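Local coordinates for protein oxidoreductase, Gfo/Idh/MocA family (Vibrio cholerae, PDB 1XEA) that probably acts as a nicotinamide-nucleotide-dependent oxidoreductase of the Gfo/Idh/MocA family, although its own substrate is not established, at residues Q15-P20 and K266-M271; V49-T54 and L60-D65; P89-K94 and Q273-V278; E102-Y107 and S295-E300; V119-R124 and P171-N176. All blocks are in the same frame, centred on the assembly; numbering follows the deposited sequence.

Contact 1. Residues Q15-P20 and K266-M271; sequences QKAYLP and KGFDAM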
# COMPACT_ATOMS: atom_id res chain seq x y z
N GLN A 15 -28.67 9.47 15.06
CA GLN A 15 -27.90 9.16 16.24
C GLN A 15 -26.42 8.96 15.98
O GLN A 15 -25.61 9.28 16.83
CB GLN A 15 -28.48 7.92 16.92
CG GLN A 15 -29.82 8.16 17.51
CD GLN A 15 -30.39 6.90 18.10
OE1 GLN A 15 -29.77 6.26 18.95
NE2 GLN A 15 -31.59 6.54 17.66
N LYS A 16 -26.07 8.48 14.79
CA LYS A 16 -24.67 8.24 14.46
C LYS A 16 -23.86 9.44 13.97
O LYS A 16 -22.67 9.55 14.26
CB LYS A 16 -24.55 7.13 13.40
CG LYS A 16 -24.55 5.72 13.94
CD LYS A 16 -24.13 4.74 12.84
CE LYS A 16 -24.08 3.28 13.33
NZ LYS A 16 -23.62 2.34 12.24
N ALA A 17 -24.49 10.35 13.24
CA ALA A 17 -23.75 11.49 12.71
C ALA A 17 -24.29 12.86 13.07
O ALA A 17 -23.62 13.65 13.74
CB ALA A 17 -23.65 11.37 11.19
N TYR A 18 -25.50 13.14 12.62
CA TYR A 18 -26.12 14.44 12.86
C TYR A 18 -26.17 14.88 14.32
O TYR A 18 -25.54 15.87 14.71
CB TYR A 18 -27.51 14.46 12.24
CG TYR A 18 -27.47 14.35 10.74
CD1 TYR A 18 -27.95 13.22 10.10
CD2 TYR A 18 -26.98 15.40 9.96
CE1 TYR A 18 -27.94 13.14 8.71
CE2 TYR A 18 -26.97 15.33 8.57
CZ TYR A 18 -27.46 14.20 7.95
OH TYR A 18 -27.50 14.12 6.57
N LEU A 19 -26.92 14.15 15.14
CA LEU A 19 -27.04 14.49 16.54
C LEU A 19 -25.68 14.76 17.19
O LEU A 19 -25.46 15.82 17.78
CB LEU A 19 -27.77 13.38 17.29
CG LEU A 19 -28.82 13.88 18.28
CD1 LEU A 19 -29.38 12.69 19.03
CD2 LEU A 19 -28.21 14.88 19.25
N PRO A 20 -24.73 13.80 17.08
CA PRO A 20 -23.43 14.04 17.70
C PRO A 20 -22.70 15.28 17.18
O PRO A 20 -21.98 15.93 17.93
CB PRO A 20 -22.68 12.73 17.42
CG PRO A 20 -23.33 12.20 16.20
CD PRO A 20 -24.77 12.48 16.44
N LYS A 266 -15.90 12.45 7.03
CA LYS A 266 -17.00 12.02 6.17
C LYS A 266 -17.83 13.20 5.70
O LYS A 266 -18.96 13.05 5.24
CB LYS A 266 -17.89 11.02 6.88
CG LYS A 266 -17.20 9.73 7.25
CD LYS A 266 -18.23 8.60 7.43
CE LYS A 266 -17.58 7.40 8.08
NZ LYS A 266 -16.37 6.96 7.35
N GLY A 267 -17.23 14.39 5.82
CA GLY A 267 -17.87 15.62 5.38
C GLY A 267 -19.11 16.10 6.13
O GLY A 267 -19.74 17.06 5.70
N PHE A 268 -19.47 15.46 7.23
CA PHE A 268 -20.64 15.91 7.94
C PHE A 268 -20.49 17.30 8.53
O PHE A 268 -21.35 18.15 8.30
CB PHE A 268 -21.06 14.90 9.00
CG PHE A 268 -21.67 13.64 8.42
CD1 PHE A 268 -20.87 12.65 7.85
CD2 PHE A 268 -23.05 13.47 8.43
CE1 PHE A 268 -21.44 11.50 7.29
CE2 PHE A 268 -23.61 12.32 7.87
CZ PHE A 268 -22.81 11.33 7.30
N ASP A 269 -19.42 17.55 9.26
CA ASP A 269 -19.22 18.88 9.85
C ASP A 269 -19.26 19.95 8.76
O ASP A 269 -19.88 21.00 8.95
CB ASP A 269 -17.88 18.96 10.59
CG ASP A 269 -17.82 18.04 11.80
OD1 ASP A 269 -16.86 18.14 12.60
OD2 ASP A 269 -18.73 17.19 11.97
N ALA A 270 -18.60 19.70 7.64
CA ALA A 270 -18.56 20.67 6.55
C ALA A 270 -19.94 20.93 5.97
O ALA A 270 -20.27 22.06 5.63
CB ALA A 270 -17.62 20.18 5.46
N MSE A 271 -20.73 19.87 5.86
CA MSE A 271 -22.07 20.00 5.33
C MSE A 271 -22.94 20.80 6.30
O MSE A 271 -23.58 21.78 5.91
CB MSE A 271 -22.68 18.61 5.11
CG MSE A 271 -24.06 18.65 4.50
SE MSE A 271 -24.93 16.94 4.47
CE MSE A 271 -24.81 16.52 6.37

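Contact 2. Residues V49-T54 and L60-D65; sequences VSATCT and LQYGVD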
# COMPACT_ATOMS: atom_id res chain seq x y z
N VAL A 49 -30.49 18.07 26.52
CA VAL A 49 -31.34 19.01 25.80
C VAL A 49 -32.66 19.13 26.53
O VAL A 49 -33.22 18.13 26.99
CB VAL A 49 -31.64 18.55 24.36
CG1 VAL A 49 -30.35 18.38 23.59
CG2 VAL A 49 -32.43 17.26 24.39
N SER A 50 -33.16 20.35 26.64
CA SER A 50 -34.42 20.60 27.33
C SER A 50 -35.62 20.51 26.40
O SER A 50 -36.59 19.81 26.68
CB SER A 50 -34.38 21.97 28.00
OG SER A 50 -33.28 22.05 28.89
N ALA A 51 -35.54 21.22 25.28
CA ALA A 51 -36.62 21.24 24.30
C ALA A 51 -36.91 19.84 23.75
O ALA A 51 -36.30 19.42 22.77
CB ALA A 51 -36.26 22.19 23.16
N THR A 52 -37.83 19.13 24.39
CA THR A 52 -38.21 17.79 23.96
C THR A 52 -39.57 17.86 23.29
O THR A 52 -40.34 18.78 23.55
CB THR A 52 -38.28 16.82 25.14
OG1 THR A 52 -37.01 16.80 25.80
CG2 THR A 52 -38.61 15.41 24.66
N CYS A 53 -39.88 16.88 22.45
CA CYS A 53 -41.13 16.91 21.71
C CYS A 53 -41.41 15.58 21.02
O CYS A 53 -40.49 14.89 20.60
CB CYS A 53 -41.01 18.04 20.68
SG CYS A 53 -42.42 18.41 19.66
N THR A 54 -42.68 15.21 20.89
CA THR A 54 -43.03 13.96 20.23
C THR A 54 -43.78 14.16 18.92
O THR A 54 -43.67 13.35 17.99
CB THR A 54 -43.88 13.05 21.13
OG1 THR A 54 -43.12 12.67 22.28
CG2 THR A 54 -44.31 11.80 20.38
N LEU A 60 -43.08 23.98 16.55
CA LEU A 60 -43.21 25.41 16.30
C LEU A 60 -43.26 26.23 17.57
O LEU A 60 -42.92 27.42 17.57
CB LEU A 60 -44.48 25.67 15.50
CG LEU A 60 -44.48 25.01 14.13
CD1 LEU A 60 -45.86 25.19 13.52
CD2 LEU A 60 -43.39 25.63 13.24
N GLN A 61 -43.68 25.59 18.66
CA GLN A 61 -43.80 26.25 19.96
C GLN A 61 -42.53 26.96 20.45
O GLN A 61 -42.60 28.07 20.98
CB GLN A 61 -44.27 25.24 21.01
CG GLN A 61 -45.66 24.68 20.72
CD GLN A 61 -46.23 23.85 21.85
OE1 GLN A 61 -46.37 24.33 22.97
NE2 GLN A 61 -46.57 22.59 21.56
N TYR A 62 -41.39 26.31 20.25
CA TYR A 62 -40.11 26.85 20.68
C TYR A 62 -39.53 27.91 19.74
O TYR A 62 -38.44 28.45 19.97
CB TYR A 62 -39.12 25.69 20.83
CG TYR A 62 -39.68 24.54 21.63
CD1 TYR A 62 -40.50 23.58 21.04
CD2 TYR A 62 -39.40 24.41 22.99
CE1 TYR A 62 -41.03 22.52 21.78
CE2 TYR A 62 -39.93 23.36 23.74
CZ TYR A 62 -40.73 22.41 23.14
OH TYR A 62 -41.23 21.37 23.89
N GLY A 63 -40.27 28.22 18.68
CA GLY A 63 -39.81 29.22 17.72
C GLY A 63 -38.45 28.91 17.15
O GLY A 63 -37.50 29.68 17.33
N VAL A 64 -38.36 27.78 16.44
CA VAL A 64 -37.13 27.32 15.81
C VAL A 64 -36.81 28.12 14.56
O VAL A 64 -37.71 28.68 13.93
CB VAL A 64 -37.24 25.84 15.43
CG1 VAL A 64 -37.53 25.00 16.68
CG2 VAL A 64 -38.34 25.65 14.41
N ASP A 65 -35.53 28.17 14.21
CA ASP A 65 -35.08 28.90 13.03
C ASP A 65 -35.02 28.00 11.80
O ASP A 65 -34.92 28.48 10.67
CB ASP A 65 -33.72 29.53 13.30
CG ASP A 65 -33.80 30.63 14.33
OD1 ASP A 65 -34.37 31.71 14.01
OD2 ASP A 65 -33.31 30.43 15.47

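Contact 3. Residues P89-K94 and Q273-V278; sequences PTFVDK and QDWLQV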
# COMPACT_ATOMS: atom_id res chain seq x y z
N PRO A 89 -36.74 27.40 6.93
CA PRO A 89 -35.68 26.71 6.19
C PRO A 89 -35.72 25.23 6.57
O PRO A 89 -35.63 24.88 7.74
CB PRO A 89 -34.42 27.40 6.68
CG PRO A 89 -34.89 28.80 6.93
CD PRO A 89 -36.20 28.58 7.64
N THR A 90 -35.88 24.36 5.58
CA THR A 90 -35.95 22.93 5.87
C THR A 90 -34.76 22.12 5.34
O THR A 90 -34.28 22.34 4.23
CB THR A 90 -37.26 22.31 5.29
OG1 THR A 90 -38.39 22.94 5.91
CG2 THR A 90 -37.32 20.81 5.55
N PHE A 91 -34.32 21.17 6.15
CA PHE A 91 -33.22 20.29 5.79
C PHE A 91 -33.76 18.87 5.81
O PHE A 91 -34.50 18.49 6.73
CB PHE A 91 -32.10 20.42 6.80
CG PHE A 91 -31.01 19.41 6.62
CD1 PHE A 91 -29.94 19.66 5.77
CD2 PHE A 91 -31.05 18.20 7.31
CE1 PHE A 91 -28.93 18.72 5.60
CE2 PHE A 91 -30.03 17.25 7.15
CZ PHE A 91 -28.97 17.51 6.29
N VAL A 92 -33.40 18.09 4.80
CA VAL A 92 -33.85 16.71 4.71
C VAL A 92 -32.69 15.84 4.28
O VAL A 92 -32.00 16.15 3.31
CB VAL A 92 -35.00 16.53 3.69
CG1 VAL A 92 -35.41 15.06 3.62
CG2 VAL A 92 -36.19 17.38 4.11
N ASP A 93 -32.47 14.75 5.00
CA ASP A 93 -31.38 13.85 4.67
C ASP A 93 -31.74 13.05 3.42
O ASP A 93 -32.86 12.57 3.29
CB ASP A 93 -31.10 12.91 5.84
CG ASP A 93 -29.91 12.02 5.61
OD1 ASP A 93 -28.85 12.54 5.17
OD2 ASP A 93 -30.01 10.79 5.87
N LYS A 94 -30.79 12.94 2.50
CA LYS A 94 -30.99 12.21 1.26
C LYS A 94 -31.52 10.81 1.56
O LYS A 94 -31.11 10.18 2.53
CB LYS A 94 -29.68 12.11 0.49
CG LYS A 94 -28.62 11.26 1.16
CD LYS A 94 -28.83 9.78 0.85
CE LYS A 94 -28.30 8.89 1.97
NZ LYS A 94 -28.47 7.46 1.62
N GLN A 273 -22.18 22.94 8.32
CA GLN A 273 -21.75 24.32 8.22
C GLN A 273 -22.50 25.01 7.08
O GLN A 273 -23.17 26.01 7.29
CB GLN A 273 -20.26 24.35 7.92
CG GLN A 273 -19.80 25.66 7.35
CD GLN A 273 -19.44 26.62 8.44
OE1 GLN A 273 -18.26 26.75 8.79
NE2 GLN A 273 -20.44 27.30 9.00
N ASP A 274 -22.38 24.47 5.87
CA ASP A 274 -23.04 25.03 4.69
C ASP A 274 -24.53 25.14 4.97
O ASP A 274 -25.13 26.16 4.68
CB ASP A 274 -22.78 24.12 3.47
CG ASP A 274 -23.14 24.79 2.13
OD1 ASP A 274 -22.75 25.96 1.94
OD2 ASP A 274 -23.77 24.12 1.27
N TRP A 275 -25.10 24.08 5.53
CA TRP A 275 -26.52 24.05 5.87
C TRP A 275 -26.92 25.21 6.75
O TRP A 275 -27.87 25.93 6.45
CB TRP A 275 -26.85 22.74 6.59
CG TRP A 275 -28.07 22.79 7.49
CD1 TRP A 275 -28.14 22.38 8.81
CD2 TRP A 275 -29.38 23.24 7.14
NE1 TRP A 275 -29.42 22.54 9.29
CE2 TRP A 275 -30.20 23.07 8.29
CE3 TRP A 275 -29.96 23.77 5.97
CZ2 TRP A 275 -31.57 23.41 8.30
CZ3 TRP A 275 -31.32 24.10 5.98
CH2 TRP A 275 -32.10 23.92 7.14
N LEU A 276 -26.20 25.39 7.85
CA LEU A 276 -26.52 26.47 8.78
C LEU A 276 -26.44 27.84 8.11
O LEU A 276 -27.31 28.68 8.33
CB LEU A 276 -25.61 26.41 10.00
CG LEU A 276 -25.70 25.15 10.87
CD1 LEU A 276 -24.65 25.25 11.95
CD2 LEU A 276 -27.10 24.99 11.48
N GLN A 277 -25.41 28.06 7.30
CA GLN A 277 -25.26 29.34 6.61
C GLN A 277 -26.50 29.57 5.75
O GLN A 277 -27.13 30.63 5.80
CB GLN A 277 -24.00 29.35 5.73
CG GLN A 277 -22.69 29.03 6.46
CD GLN A 277 -21.45 29.08 5.56
OE1 GLN A 277 -21.33 28.33 4.58
NE2 GLN A 277 -20.51 29.96 5.90
N VAL A 278 -26.87 28.55 4.98
CA VAL A 278 -28.05 28.62 4.12
C VAL A 278 -29.27 28.96 4.97
O VAL A 278 -30.00 29.89 4.68
CB VAL A 278 -28.30 27.26 3.37
CG1 VAL A 278 -29.70 27.23 2.74
CG2 VAL A 278 -27.25 27.05 2.29

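Contact 4. Residues E102-Y107 and S295-E300; sequences ECENLY and SHQLAE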
# COMPACT_ATOMS: atom_id res chain seq x y z
N GLU A 102 -42.38 13.90 -6.28
CA GLU A 102 -42.42 14.49 -4.94
C GLU A 102 -41.33 15.54 -4.81
O GLU A 102 -41.56 16.61 -4.25
CB GLU A 102 -42.23 13.41 -3.88
CG GLU A 102 -43.27 12.30 -3.94
CD GLU A 102 -43.21 11.36 -2.76
OE1 GLU A 102 -43.53 11.79 -1.63
OE2 GLU A 102 -42.84 10.18 -2.95
N CYS A 103 -40.15 15.21 -5.32
CA CYS A 103 -39.02 16.12 -5.26
C CYS A 103 -39.40 17.41 -5.95
O CYS A 103 -39.23 18.49 -5.39
CB CYS A 103 -37.80 15.51 -5.95
SG CYS A 103 -36.95 14.22 -4.98
N GLU A 104 -39.90 17.30 -7.18
CA GLU A 104 -40.28 18.49 -7.92
C GLU A 104 -41.33 19.28 -7.14
O GLU A 104 -41.24 20.50 -7.04
CB GLU A 104 -40.80 18.08 -9.30
CG GLU A 104 -39.78 17.28 -10.10
CD GLU A 104 -40.36 16.74 -11.39
OE1 GLU A 104 -41.45 16.13 -11.34
OE2 GLU A 104 -39.73 16.92 -12.46
N ASN A 105 -42.32 18.58 -6.57
CA ASN A 105 -43.37 19.24 -5.78
C ASN A 105 -42.75 20.05 -4.63
O ASN A 105 -42.92 21.26 -4.55
CB ASN A 105 -44.35 18.21 -5.19
CG ASN A 105 -45.29 17.62 -6.24
OD1 ASN A 105 -45.89 18.34 -7.04
ND2 ASN A 105 -45.44 16.29 -6.23
N LEU A 106 -42.03 19.36 -3.75
CA LEU A 106 -41.39 19.99 -2.61
C LEU A 106 -40.56 21.23 -2.98
O LEU A 106 -40.56 22.23 -2.25
CB LEU A 106 -40.52 18.98 -1.86
CG LEU A 106 -41.32 17.93 -1.09
CD1 LEU A 106 -40.42 16.79 -0.63
CD2 LEU A 106 -42.00 18.59 0.10
N TYR A 107 -39.84 21.18 -4.10
CA TYR A 107 -39.05 22.34 -4.48
C TYR A 107 -39.92 23.44 -5.05
O TYR A 107 -39.67 24.62 -4.80
CB TYR A 107 -37.94 21.99 -5.47
CG TYR A 107 -36.65 21.68 -4.77
CD1 TYR A 107 -36.14 20.38 -4.75
CD2 TYR A 107 -35.97 22.67 -4.06
CE1 TYR A 107 -35.01 20.07 -4.01
CE2 TYR A 107 -34.83 22.37 -3.32
CZ TYR A 107 -34.36 21.06 -3.30
OH TYR A 107 -33.26 20.73 -2.54
N SER A 295 -30.30 15.08 -9.76
CA SER A 295 -29.89 13.79 -9.21
C SER A 295 -31.06 12.89 -8.84
O SER A 295 -31.00 11.66 -9.02
CB SER A 295 -28.98 13.99 -7.99
OG SER A 295 -27.80 14.68 -8.38
N HIS A 296 -32.13 13.48 -8.32
CA HIS A 296 -33.29 12.68 -7.99
C HIS A 296 -34.05 12.36 -9.27
O HIS A 296 -34.63 11.29 -9.40
CB HIS A 296 -34.20 13.40 -6.99
CG HIS A 296 -33.62 13.50 -5.62
ND1 HIS A 296 -32.71 14.48 -5.26
CD2 HIS A 296 -33.80 12.73 -4.52
CE1 HIS A 296 -32.37 14.31 -4.00
NE2 HIS A 296 -33.01 13.26 -3.52
N GLN A 297 -34.05 13.27 -10.23
CA GLN A 297 -34.76 12.99 -11.46
C GLN A 297 -34.03 11.87 -12.19
O GLN A 297 -34.66 10.99 -12.79
CB GLN A 297 -34.85 14.25 -12.33
CG GLN A 297 -35.70 15.36 -11.68
CD GLN A 297 -35.74 16.65 -12.50
OE1 GLN A 297 -34.71 17.12 -13.00
NE2 GLN A 297 -36.92 17.24 -12.62
N LEU A 298 -32.70 11.88 -12.13
CA LEU A 298 -31.89 10.85 -12.77
C LEU A 298 -32.12 9.49 -12.09
O LEU A 298 -32.24 8.46 -12.76
CB LEU A 298 -30.41 11.21 -12.69
CG LEU A 298 -29.52 10.90 -13.90
CD1 LEU A 298 -28.11 10.72 -13.40
CD2 LEU A 298 -29.99 9.67 -14.66
N ALA A 299 -32.17 9.50 -10.76
CA ALA A 299 -32.40 8.28 -10.02
C ALA A 299 -33.73 7.68 -10.45
O ALA A 299 -33.86 6.47 -10.62
CB ALA A 299 -32.40 8.56 -8.53
N GLU A 300 -34.73 8.54 -10.62
CA GLU A 300 -36.06 8.10 -11.04
C GLU A 300 -35.94 7.38 -12.37
O GLU A 300 -36.39 6.24 -12.52
CB GLU A 300 -36.98 9.30 -11.20
CG GLU A 300 -38.08 9.38 -10.15
CD GLU A 300 -39.00 8.17 -10.20
OE1 GLU A 300 -39.55 7.89 -11.28
OE2 GLU A 300 -39.17 7.52 -9.14

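Contact 5. Residues V119-R124 and P171-N176; sequences VGFNRR and PLDSVN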
# COMPACT_ATOMS: atom_id res chain seq x y z
N VAL A 119 -30.77 19.48 0.85
CA VAL A 119 -30.73 18.02 0.84
C VAL A 119 -29.37 17.56 1.38
O VAL A 119 -28.33 18.12 1.03
CB VAL A 119 -30.93 17.46 -0.58
CG1 VAL A 119 -30.90 15.94 -0.53
CG2 VAL A 119 -32.25 17.94 -1.16
N GLY A 120 -29.39 16.53 2.23
CA GLY A 120 -28.17 16.03 2.82
C GLY A 120 -27.30 15.09 2.01
O GLY A 120 -27.46 13.88 2.06
N PHE A 121 -26.35 15.66 1.27
CA PHE A 121 -25.43 14.89 0.45
C PHE A 121 -24.02 15.14 0.98
O PHE A 121 -23.28 15.95 0.42
CB PHE A 121 -25.51 15.36 -0.99
CG PHE A 121 -26.73 14.88 -1.73
CD1 PHE A 121 -27.65 15.81 -2.23
CD2 PHE A 121 -26.90 13.53 -2.02
CE1 PHE A 121 -28.72 15.39 -3.02
CE2 PHE A 121 -27.96 13.09 -2.81
CZ PHE A 121 -28.87 14.02 -3.31
N ASN A 122 -23.66 14.42 2.04
CA ASN A 122 -22.35 14.60 2.66
C ASN A 122 -21.16 14.42 1.70
O ASN A 122 -20.14 15.10 1.86
CB ASN A 122 -22.21 13.68 3.88
CG ASN A 122 -22.03 12.23 3.50
OD1 ASN A 122 -21.10 11.58 3.96
ND2 ASN A 122 -22.93 11.70 2.68
N ARG A 123 -21.29 13.55 0.71
CA ARG A 123 -20.21 13.32 -0.23
C ARG A 123 -19.90 14.52 -1.11
O ARG A 123 -19.15 14.40 -2.08
CB ARG A 123 -20.51 12.10 -1.09
CG ARG A 123 -19.69 10.88 -0.77
CD ARG A 123 -20.52 9.61 -0.86
NE ARG A 123 -21.27 9.38 0.38
CZ ARG A 123 -21.03 8.37 1.21
NH1 ARG A 123 -20.08 7.49 0.95
NH2 ARG A 123 -21.75 8.26 2.32
N ARG A 124 -20.49 15.68 -0.82
CA ARG A 124 -20.19 16.89 -1.61
C ARG A 124 -19.28 17.78 -0.78
O ARG A 124 -18.77 18.78 -1.28
CB ARG A 124 -21.45 17.70 -1.92
CG ARG A 124 -22.39 17.10 -2.94
CD ARG A 124 -23.50 18.10 -3.26
NE ARG A 124 -24.59 17.45 -3.97
CZ ARG A 124 -25.79 17.99 -4.18
NH1 ARG A 124 -26.05 19.21 -3.74
NH2 ARG A 124 -26.72 17.29 -4.82
N PRO A 171 -23.08 7.82 -4.87
CA PRO A 171 -22.08 7.98 -5.93
C PRO A 171 -22.61 8.72 -7.16
O PRO A 171 -21.89 9.51 -7.77
CB PRO A 171 -21.68 6.54 -6.24
CG PRO A 171 -22.90 5.76 -5.93
CD PRO A 171 -23.37 6.39 -4.64
N LEU A 172 -23.86 8.46 -7.50
CA LEU A 172 -24.47 9.10 -8.66
C LEU A 172 -24.43 10.62 -8.54
O LEU A 172 -23.93 11.31 -9.44
CB LEU A 172 -25.92 8.62 -8.82
CG LEU A 172 -26.60 9.09 -10.12
CD1 LEU A 172 -25.94 8.39 -11.31
CD2 LEU A 172 -28.08 8.78 -10.06
N ASP A 173 -24.96 11.15 -7.44
CA ASP A 173 -24.98 12.59 -7.22
C ASP A 173 -23.57 13.16 -7.13
O ASP A 173 -23.27 14.19 -7.74
CB ASP A 173 -25.71 12.94 -5.93
CG ASP A 173 -25.54 14.41 -5.55
OD1 ASP A 173 -26.17 15.28 -6.18
OD2 ASP A 173 -24.75 14.72 -4.64
N SER A 174 -22.71 12.50 -6.36
CA SER A 174 -21.34 12.96 -6.17
C SER A 174 -20.60 13.18 -7.47
O SER A 174 -19.66 13.96 -7.53
CB SER A 174 -20.57 11.96 -5.31
OG SER A 174 -21.17 11.82 -4.04
N VAL A 175 -21.05 12.50 -8.51
CA VAL A 175 -20.42 12.60 -9.81
C VAL A 175 -21.19 13.49 -10.75
O VAL A 175 -20.65 13.98 -11.74
CB VAL A 175 -20.30 11.20 -10.42
CG1 VAL A 175 -19.80 11.28 -11.82
CG2 VAL A 175 -19.36 10.34 -9.57
N ASN A 176 -22.46 13.72 -10.43
CA ASN A 176 -23.37 14.53 -11.24
C ASN A 176 -23.03 16.03 -11.25
O ASN A 176 -23.81 16.87 -10.80
CB ASN A 176 -24.80 14.32 -10.74
CG ASN A 176 -25.83 14.77 -11.74
OD1 ASN A 176 -25.50 15.31 -12.79
ND2 ASN A 176 -27.09 14.52 -11.43
O HOH W 1 -19.45 15.35 -5.21

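Contact 1. Residues Q15-P20 and K266-M271
Ala17 and Phe268 mark the closest approach of the two backbones, with their CA atoms 7.2 Å apart. Residues 15-20 are helical, with a wider pi-type turn at 15-18. In 266-271 a new helix starts at Phe268. Gly267 precedes it at the N-cap position and, with positive phi, is the C-prime residue of a Schellman motif that ends the previous helix. CB of Ala17 sits over one face of the Phe268 ring, 3.8 Å from its centroid and displaced toward the rim. The Phe268 ring in turn points an edge at the face of Tyr18. This T-shaped pair has centroids 5.7 Å apart and planes at 74°. The first of the two helices follows the nucleotide-binding turn expected of a Rossmann fold, so the contact ties that fold to a helix from late in the chain. Met271 is a selenomethionine. Its chain runs outward with CG anti to the backbone N (chi1 -178°) and bends at chi3 (55°). This brings CE to CE2 of Tyr18, at 3.3 Å. The Tyr18 hydroxyl is hydrogen-bonded to Asp93, and its ring also stacks on His70. Trp259 of a second subunit also packs on Ala17.

Contact 2. Residues V49-T54 and L60-D65
Tyr62 reaches across to Ala51 and Thr52 and carries the whole contact. Its hydroxyl OH lies 2.8 Å from the backbone O of Thr52 and gives it a hydrogen bond, though a weak one. CB of Ala51 rests against the ring on one flank, 3.8 Å from CD2 of Tyr62. The methyl is off-centre, 4.2 Å from the ring centroid, so this CH-pi contact is a loose one. The tyrosine CG is anti to its own carbonyl carbon (chi1 -49°), which points the ring toward Ala51 and Thr52 and brings OH to the Thr52 carbonyl. The polar end thus meets main chain while the ring meets a methyl group.

Each side is braced locally. OG1 of Thr52 donates to O of Ser50 at 3.2 Å, arriving from above the carbonyl plane. The side chain of Thr52 itself packs on Leu40 and Ala44 of helix 37-46. Behind Tyr62, N of Gly63 bonds to O of Leu60 at 3.0 Å, which closes a turn, and Gly63 continues with positive phi. Further out, Val31 touches both Ala51 and Tyr62, and Lys4 also lies against the tyrosine. Backbone bonds link Cys53 to Thr34 and Asp65 to Lys4. The two segments belong to the long connection between helix 37-46 and strand 66-69, folded back on itself beside strands 28-33 and 3-8 of the parallel Rossmann sheet.

Contact 3. Residues P89-K94 and Q273-V278
Phe91 and Trp275 make most of this buried contact, and it is almost wholly apolar. The main interaction is CH-pi. CB of Phe91 lies over the six-membered ring of Trp275, 3.5 Å from its centroid and only 15° off the normal. The atom nearest to CB of Phe91 is CZ2 of Trp275, at 3.4 Å. The second interaction is aromatic. The phenyl ring of Phe91 lies obliquely beside the five-membered ring of the indole, with centroids 4.8 Å apart and planes at 43°. The pair is neither a stack nor a T-shape. Phe91 has CG anti to the backbone N (chi1 172°), which carries the ring along the indole and not off its end.

Van der Waals contact completes the fit. CH2 of Trp275 meets O of Pro89 at 3.7 Å, at the indole edge, and CB of Pro89 at 4.2 Å. The same CH2 lies 3.7 Å from the backbone C of Thr90, so the far corner of the indole rests on the strand's main chain.

The tryptophan comes from helix 268-281, which lies over one face of the parallel sheet. Strand 90-93 runs between strands 66-69 and 117-120. Ala66 and Met68 of the former also touch the indole, and Tyr118 of the latter bonds to Asp274.

Contact 4. Residues E102-Y107 and S295-E300
Glu104 of helix 100-112 reaches over to Gln297 of helix 286-311, at the outer side of the contact. The helices are close here, with the CA atoms of Cys103 and His296 7.2 Å apart. From CB, the Glu104 chain leaves with CG anti to the carbonyl carbon (chi1 -57°) and runs on extended. CG passes NE2 of Gln297 at 3.8 Å. CD comes to 3.7 Å from the same nitrogen. The tip, OE2 of Glu104, accepts a hydrogen bond from NE2 of Gln297 at 2.8 Å. The bond is bent, with an N-H...O angle of 136°. The donor arrives on the anti side of the oxygen. The amide supplies its N-H nearly in its own plane, while carboxylate and amide planes stand 75° apart.

Deeper in, SG of Cys103 sits obliquely beside the His296 ring, 3.9 Å from its centroid. It touches CG of His296 at 3.5 Å. Both ring nitrogens of His296 are bonded elsewhere: ND1 to O of Asn292 and NE2 to N of Leu96. These two bonds fix the ring's rotation and so its position against the sulfur.

The chemistry is graded by depth. A charged-to-neutral polar bond bridges the helices near solvent, and a sulfur-aromatic contact fills the inside. The partners of His296 suggest a neutral imidazole with its proton on ND1.

Contact 5. Residues V119-R124 and P171-N176
Arg124 and Asp173 form a two-pronged salt bridge. NE of Arg124 gives a hydrogen bond to OD2 of Asp173 at 2.8 Å, nearly straight at 158°. OD2 of Asp173 accepts with its syn lone pair and lies close to the guanidinium plane. NH2 of Arg124 bonds to OD1 of Asp173 as the second prong. The two planes are turned 33° from each other. The carboxylate gathers further partners at OD1: NE of Arg291 and OG of Ser295. NH2 of Arg124 also bonds to Asn292. The buried carboxylate is thus gripped by several donors.

A water adds a second link, donating to O of Ser174 at 2.7 Å and to O of Arg123 at 3.3 Å.

Packing completes the contact. The Asp173 carboxylate lies over one face of the Phe121 ring, the planes only 14° apart, with OD2 3.5 Å from CG of Phe121. Asp173 has CG anti to the backbone N, which directs the carboxylate across the gap to ring and guanidinium together. OG of Ser174 packs on CB of Arg123 and is bonded to O of His170. The guanidinium of Arg123 instead pairs with Glu224.

Lys94, probably the counterpart of the lysine in the family's EKP motif, touches Phe121. The contact joins the end of the last Rossmann strand to helix 160-175, the domain junction where this family forms its active-site cleft.

Contacts 1, 3 and 5 are buried, while contacts 2 and 4 are only partly so. Contact 2 is the most remote, about 26 Å from the chain's centre to its own, and holds loop against loop within the Rossmann part. The other four bring segments from beyond the Rossmann part onto it. Contacts 1 and 3 share helix 268-281 and are largely aromatic. They meet at Tyr18 and Asp93. Contacts 3 and 5 lie on neighbouring strands, joined by a bond from Gly120 N to Val92 O. Contact 5, near the chain's centre, is ionic, unlike contacts 1 and 3. Ser295 links it to contact 4, whose helix pair combines a polar bond with sulfur packing.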